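Local coordinates for protein serine repeat antigen 5 (PDB 6X42) that adopts a papain-type cysteine protease fold as a pseudo-zymogen of the malaria parasite, and probably has little or no proteolytic activity of its own, at residues A[27-32]-A[181-186]; A[55-60]-A[188-193]. All blocks are in the same frame, centred on the assembly; numbering follows the deposited sequence.

Contact 1 of 2, residues A[27-32]-A[181-186]; sequences EYCNRL and TEVMNK
With CG anti to the carbonyl carbon (chi1 -68°) and the chain extended from there to NE, Arg31 stretches across to the last turn of helix 172-186, where its guanidinium meets the backbone oxygens of Val183 and Met184. In the two-lobed papain fold this ties the N-terminal loop before helix 53-68 to helix 172-186, which packs on the beta-barrel lobe. The guanidinium presents its edge rather than a face. Arg31 NH1 donates to Val183 O at 3.0 Å, and the bond is nearly straight (172°), although NH1 stands above the plane of that carbonyl. Arg31 NH2 donates to Met184 O, also at 3.0 Å, but bends more (146°) and is only modestly tilted from the carbonyl plane. Two bonds from two separate nitrogens to successive carbonyls fix the rotation of the group and keep its edge turned to the last turn of the helix. These oxygens lie at the C-terminal end of the helix, so the negative pole of its dipole would favour the positive charge, which is buried here. Arg31 is also flanked by Cys24, Asn37, Ile39 and Met68.

A smaller apolar touch lies beside this pair. SG of Cys29 and the CG1 branch of Val183 both lie opposite their own backbone N, and SG of Cys29 comes to rest 4.0 Å from CG1 of Val183. That sulfur is bonded to Cys24, so the methyl packs against a disulfide. Tyr226 of strand 219-230 lies against Cys29, Val183 and Met184 and joins the loop, the helix and the barrel. Within the helix, Lys186 NZ forms a salt bridge with Glu182 OE1 across one turn at 2.7 Å, approaching the syn lone pair of that carboxylate oxygen.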
loop_
_atom_site.group_PDB
_atom_site.type_symbol
_atom_site.label_atom_id
_atom_site.label_comp_id
_atom_site.label_asym_id
_atom_site.label_seq_id
_atom_site.Cartn_x
_atom_site.Cartn_y
_atom_site.Cartn_z
ATOM N N GLU A 27 -16.594 -2.245 11.564
ATOM C CA GLU A 27 -16.547 -0.970 12.273
ATOM C C GLU A 27 -15.152 -0.594 12.750
ATOM O O GLU A 27 -14.810 0.594 12.760
ATOM C CB GLU A 27 -17.496 -1.009 13.475
ATOM C CG GLU A 27 -18.979 -0.863 13.107
ATOM C CD GLU A 27 -19.255 0.269 12.119
ATOM O OE1 GLU A 27 -18.922 1.441 12.426
ATOM O OE2 GLU A 27 -19.798 -0.024 11.027
ATOM N N TYR A 28 -14.322 -1.573 13.089
ATOM C CA TYR A 28 -12.988 -1.316 13.610
ATOM C C TYR A 28 -12.035 -2.365 13.068
ATOM O O TYR A 28 -12.332 -3.563 13.103
ATOM C CB TYR A 28 -13.021 -1.392 15.141
ATOM C CG TYR A 28 -11.681 -1.256 15.810
ATOM C CD1 TYR A 28 -11.141 0.004 16.074
ATOM C CD2 TYR A 28 -10.948 -2.382 16.197
ATOM C CE1 TYR A 28 -9.914 0.140 16.705
ATOM C CE2 TYR A 28 -9.711 -2.248 16.822
ATOM C CZ TYR A 28 -9.203 -0.985 17.069
ATOM O OH TYR A 28 -7.986 -0.837 17.700
ATOM N N CYS A 29 -10.880 -1.922 12.592
ATOM C CA CYS A 29 -9.851 -2.844 12.122
ATOM C C CYS A 29 -8.492 -2.267 12.473
ATOM O O CYS A 29 -8.085 -1.241 11.925
ATOM C CB CYS A 29 -9.978 -3.071 10.613
ATOM S SG CYS A 29 -8.732 -4.210 9.941
ATOM N N ASN A 30 -7.792 -2.930 13.389
ATOM C CA ASN A 30 -6.424 -2.563 13.743
ATOM C C ASN A 30 -5.708 -3.863 14.111
ATOM O O ASN A 30 -5.695 -4.286 15.272
ATOM C CB ASN A 30 -6.388 -1.545 14.868
ATOM C CG ASN A 30 -4.985 -1.047 15.150
ATOM O OD1 ASN A 30 -4.012 -1.681 14.779
ATOM N ND2 ASN A 30 -4.880 0.094 15.791
ATOM N N ARG A 31 -5.121 -4.496 13.095
ATOM C CA ARG A 31 -4.419 -5.747 13.319
ATOM C C ARG A 31 -3.118 -5.541 14.069
ATOM O O ARG A 31 -2.568 -6.510 14.604
ATOM C CB ARG A 31 -4.157 -6.431 11.983
ATOM C CG ARG A 31 -5.435 -6.909 11.312
ATOM C CD ARG A 31 -5.116 -7.681 10.071
ATOM N NE ARG A 31 -6.288 -8.379 9.549
ATOM C CZ ARG A 31 -6.975 -8.029 8.459
ATOM N NH1 ARG A 31 -6.649 -6.964 7.743
ATOM N NH2 ARG A 31 -8.016 -8.756 8.092
ATOM N N LEU A 32 -2.604 -4.307 14.096
ATOM C CA LEU A 32 -1.369 -4.020 14.814
ATOM C C LEU A 32 -1.517 -4.241 16.313
ATOM O O LEU A 32 -0.509 -4.405 17.007
ATOM C CB LEU A 32 -0.926 -2.581 14.519
ATOM C CG LEU A 32 -0.930 -2.156 13.043
ATOM C CD1 LEU A 32 -0.728 -0.644 12.894
ATOM C CD2 LEU A 32 0.157 -2.902 12.286
ATOM N N THR A 181 -13.799 -3.377 2.898
ATOM C CA THR A 181 -13.883 -4.770 2.467
ATOM C C THR A 181 -12.527 -5.318 2.026
ATOM O O THR A 181 -12.157 -6.446 2.379
ATOM C CB THR A 181 -14.896 -4.894 1.332
ATOM O OG1 THR A 181 -16.183 -4.487 1.816
ATOM C CG2 THR A 181 -14.993 -6.340 0.856
ATOM N N GLU A 182 -11.767 -4.526 1.264
ATOM C CA GLU A 182 -10.463 -4.978 0.782
ATOM C C GLU A 182 -9.442 -5.063 1.911
ATOM O O GLU A 182 -8.615 -5.980 1.936
ATOM C CB GLU A 182 -9.981 -4.080 -0.347
ATOM C CG GLU A 182 -10.905 -4.068 -1.554
ATOM C CD GLU A 182 -11.021 -5.406 -2.237
ATOM O OE1 GLU A 182 -10.105 -6.243 -2.096
ATOM O OE2 GLU A 182 -12.034 -5.614 -2.929
ATOM N N VAL A 183 -9.475 -4.118 2.852
ATOM C CA VAL A 183 -8.592 -4.210 4.014
ATOM C C VAL A 183 -8.892 -5.480 4.802
ATOM O O VAL A 183 -7.978 -6.206 5.209
ATOM C CB VAL A 183 -8.705 -2.937 4.874
ATOM C CG1 VAL A 183 -7.966 -3.099 6.206
ATOM C CG2 VAL A 183 -8.170 -1.727 4.119
ATOM N N MET A 184 -10.174 -5.786 4.996
ATOM C CA MET A 184 -10.540 -7.009 5.705
ATOM C C MET A 184 -10.058 -8.251 4.966
ATOM O O MET A 184 -9.513 -9.174 5.576
ATOM C CB MET A 184 -12.057 -7.070 5.872
ATOM C CG MET A 184 -12.559 -6.054 6.873
ATOM S SD MET A 184 -14.327 -6.101 7.154
ATOM C CE MET A 184 -14.551 -7.832 7.576
ATOM N N ASN A 185 -10.246 -8.291 3.644
ATOM C CA ASN A 185 -10.000 -9.515 2.894
ATOM C C ASN A 185 -8.551 -9.685 2.456
ATOM O O ASN A 185 -8.042 -10.818 2.463
ATOM C CB ASN A 185 -10.904 -9.551 1.662
ATOM C CG ASN A 185 -12.368 -9.773 2.006
ATOM O OD1 ASN A 185 -12.726 -10.153 3.127
ATOM N ND2 ASN A 185 -13.225 -9.496 1.047
ATOM N N LYS A 186 -7.884 -8.598 2.055
ATOM C CA LYS A 186 -6.515 -8.668 1.562
ATOM C C LYS A 186 -5.475 -8.157 2.548
ATOM O O LYS A 186 -4.273 -8.326 2.297
ATOM C CB LYS A 186 -6.392 -7.881 0.256
ATOM C CG LYS A 186 -7.103 -8.534 -0.937
ATOM C CD LYS A 186 -7.188 -7.600 -2.151
ATOM C CE LYS A 186 -7.696 -8.324 -3.355
ATOM N NZ LYS A 186 -9.163 -8.444 -3.325
#

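Contact 2 of 2, residues A[55-60]-A[188-193]; sequences IFASKY and SVIAYI
Ile190 provides the van der Waals packing of this contact, laying three of its carbons along the helix at Ala57 and Ser58. Ile190 CG1 sits 3.7 Å from Ala57 O, while Ile190 CG2, the branch that turns beside the carbonyl carbon, makes the apolar touch, meeting Ala57 CB at 4.1 Å. The chain then runs outward from CB with chi2 near 162°, which carries Ile190 CD1 along to Ser58, where it lies 3.8 Å from both Ser58 CA and Ser58 OG. The small residue at Ala57 lets the backbones come close, with the CA atoms of Ala57 and Ile190 5.9 Å apart. Val189 points away from the helix and packs on Ile223 of strand 219-230.

The aromatic contact comes one helical turn further on. A chi1 of 177° puts the Tyr60 ring opposite its own main-chain nitrogen and brings it to the start of the strand; Tyr60 CE2 there approaches Ser188 CB at 3.9 Å, with the methylene set obliquely to the ring. Helix 53-68 is the long central helix of the papain fold, whose N-terminal end carries the nucleophile in active relatives, and strand 189-193 belongs to the beta-barrel lobe. The contact therefore lies at the seam between the two lobes.

Polar groups make no direct hydrogen bond between the two segments, but Asn222 of strand 219-230 bridges them: its ND2 is hydrogen-bonded to both Ala57 O of the helix and Val189 O of the strand. The hydroxyl of Ser58 is occupied by Trp54 O, one turn back on its own helix. Ser188 OG, placed between backbone N and carbonyl carbon, reaches the next turn of that same helix, hydrogen-bonded to both Thr64 OG1 and His61 ND1.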
loop_
_atom_site.group_PDB
_atom_site.type_symbol
_atom_site.label_atom_id
_atom_site.label_comp_id
_atom_site.label_asym_id
_atom_site.label_seq_id
_atom_site.Cartn_x
_atom_site.Cartn_y
_atom_site.Cartn_z
ATOM N N ILE A 55 6.975 1.141 -4.994
ATOM C CA ILE A 55 7.449 -0.218 -4.746
ATOM C C ILE A 55 7.083 -0.673 -3.337
ATOM O O ILE A 55 6.579 -1.779 -3.135
ATOM C CB ILE A 55 8.969 -0.318 -4.967
ATOM C CG1 ILE A 55 9.384 0.204 -6.331
ATOM C CG2 ILE A 55 9.402 -1.781 -4.798
ATOM C CD1 ILE A 55 10.916 0.211 -6.546
ATOM N N PHE A 56 7.361 0.156 -2.332
ATOM C CA PHE A 56 7.073 -0.230 -0.953
ATOM C C PHE A 56 5.590 -0.489 -0.734
ATOM O O PHE A 56 5.211 -1.485 -0.111
ATOM C CB PHE A 56 7.632 0.823 0.025
ATOM C CG PHE A 56 9.142 0.754 0.152
ATOM C CD1 PHE A 56 9.965 1.514 -0.671
ATOM C CD2 PHE A 56 9.733 -0.122 1.029
ATOM C CE1 PHE A 56 11.342 1.399 -0.607
ATOM C CE2 PHE A 56 11.112 -0.231 1.108
ATOM C CZ PHE A 56 11.917 0.531 0.274
ATOM N N ALA A 57 4.731 0.391 -1.244
ATOM C CA ALA A 57 3.299 0.203 -1.012
ATOM C C ALA A 57 2.758 -0.996 -1.792
ATOM O O ALA A 57 1.899 -1.750 -1.305
ATOM C CB ALA A 57 2.547 1.473 -1.381
ATOM N N SER A 58 3.239 -1.181 -3.020
ATOM C CA SER A 58 2.774 -2.299 -3.828
ATOM C C SER A 58 3.236 -3.620 -3.239
ATOM O O SER A 58 2.464 -4.585 -3.168
ATOM C CB SER A 58 3.267 -2.160 -5.267
ATOM O OG SER A 58 2.694 -1.059 -5.944
ATOM N N LYS A 59 4.495 -3.689 -2.810
ATOM C CA LYS A 59 5.001 -4.940 -2.258
ATOM C C LYS A 59 4.347 -5.254 -0.917
ATOM O O LYS A 59 4.103 -6.426 -0.598
ATOM C CB LYS A 59 6.533 -4.940 -2.168
ATOM C CG LYS A 59 7.105 -4.348 -0.894
ATOM C CD LYS A 59 8.640 -4.229 -0.939
ATOM C CE LYS A 59 9.213 -3.824 0.390
ATOM N NZ LYS A 59 9.344 -4.985 1.309
ATOM N N TYR A 60 4.060 -4.222 -0.114
ATOM C CA TYR A 60 3.389 -4.462 1.159
ATOM C C TYR A 60 1.997 -5.050 0.942
ATOM O O TYR A 60 1.564 -5.925 1.685
ATOM C CB TYR A 60 3.309 -3.185 1.978
ATOM C CG TYR A 60 2.566 -3.339 3.281
ATOM C CD1 TYR A 60 3.183 -3.873 4.419
ATOM C CD2 TYR A 60 1.224 -2.997 3.371
ATOM C CE1 TYR A 60 2.500 -3.991 5.620
ATOM C CE2 TYR A 60 0.535 -3.112 4.556
ATOM C CZ TYR A 60 1.163 -3.611 5.680
ATOM O OH TYR A 60 0.435 -3.683 6.852
ATOM N N SER A 188 -4.891 -4.990 3.292
ATOM C CA SER A 188 -4.475 -3.631 2.973
ATOM C C SER A 188 -5.056 -3.270 1.611
ATOM O O SER A 188 -5.481 -4.145 0.846
ATOM C CB SER A 188 -2.953 -3.509 2.881
ATOM O OG SER A 188 -2.429 -4.318 1.820
ATOM N N VAL A 189 -4.997 -1.975 1.295
ATOM C CA VAL A 189 -5.007 -1.509 -0.084
ATOM C C VAL A 189 -3.803 -0.596 -0.274
ATOM O O VAL A 189 -3.214 -0.096 0.688
ATOM C CB VAL A 189 -6.306 -0.775 -0.482
ATOM C CG1 VAL A 189 -7.513 -1.666 -0.299
ATOM C CG2 VAL A 189 -6.453 0.547 0.287
ATOM N N ILE A 190 -3.434 -0.378 -1.535
ATOM C CA ILE A 190 -2.517 0.686 -1.909
ATOM C C ILE A 190 -3.332 1.966 -1.995
ATOM O O ILE A 190 -4.444 1.949 -2.537
ATOM C CB ILE A 190 -1.859 0.358 -3.261
ATOM C CG1 ILE A 190 -1.148 -0.996 -3.237
ATOM C CG2 ILE A 190 -0.920 1.499 -3.661
ATOM C CD1 ILE A 190 -0.885 -1.546 -4.644
ATOM N N ALA A 191 -2.812 3.066 -1.459
ATOM C CA ALA A 191 -3.493 4.352 -1.571
ATOM C C ALA A 191 -2.520 5.403 -2.060
ATOM O O ALA A 191 -1.336 5.374 -1.696
ATOM C CB ALA A 191 -4.108 4.805 -0.235
ATOM N N TYR A 192 -3.002 6.357 -2.837
ATOM C CA TYR A 192 -2.172 7.471 -3.341
ATOM C C TYR A 192 -2.554 8.744 -2.612
ATOM O O TYR A 192 -3.712 8.966 -2.446
ATOM C CB TYR A 192 -2.265 7.658 -4.856
ATOM C CG TYR A 192 -1.063 7.062 -5.536
ATOM C CD1 TYR A 192 -1.099 5.781 -6.051
ATOM C CD2 TYR A 192 0.145 7.736 -5.561
ATOM C CE1 TYR A 192 0.019 5.209 -6.628
ATOM C CE2 TYR A 192 1.275 7.177 -6.129
ATOM C CZ TYR A 192 1.210 5.909 -6.672
ATOM O OH TYR A 192 2.314 5.344 -7.235
ATOM N N ILE A 193 -1.565 9.488 -2.159
ATOM C CA ILE A 193 -1.699 10.793 -1.537
ATOM C C ILE A 193 -0.688 11.740 -2.176
ATOM O O ILE A 193 0.213 11.334 -2.905
ATOM C CB ILE A 193 -1.493 10.735 -0.004
ATOM C CG1 ILE A 193 -0.062 10.310 0.367
ATOM C CG2 ILE A 193 -2.500 9.773 0.617
ATOM C CD1 ILE A 193 0.244 10.495 1.857
#

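Overall arrangement
Both contacts are buried, but contact 2 lies almost at the centre of the chain, whereas contact 1 sits about 13 Å from it, nearer the periphery of the barrel lobe; their centres are about 15 Å apart. Helix 172-186 of contact 1 and strand 189-193 of contact 2 follow each other in the chain through a short link, and Glu182 CB touches Val189 CG1 at 3.5 Å where the two meet. Helix 53-68 also reaches both: Thr64 binds Lys186 O and Ser188 OG. The chemistry differs with position. Contact 1 uses a charged group on backbone carbonyls beside a disulfide, while contact 2, at the lobe seam, relies on close van der Waals packing with its polar links made through neighbouring residues.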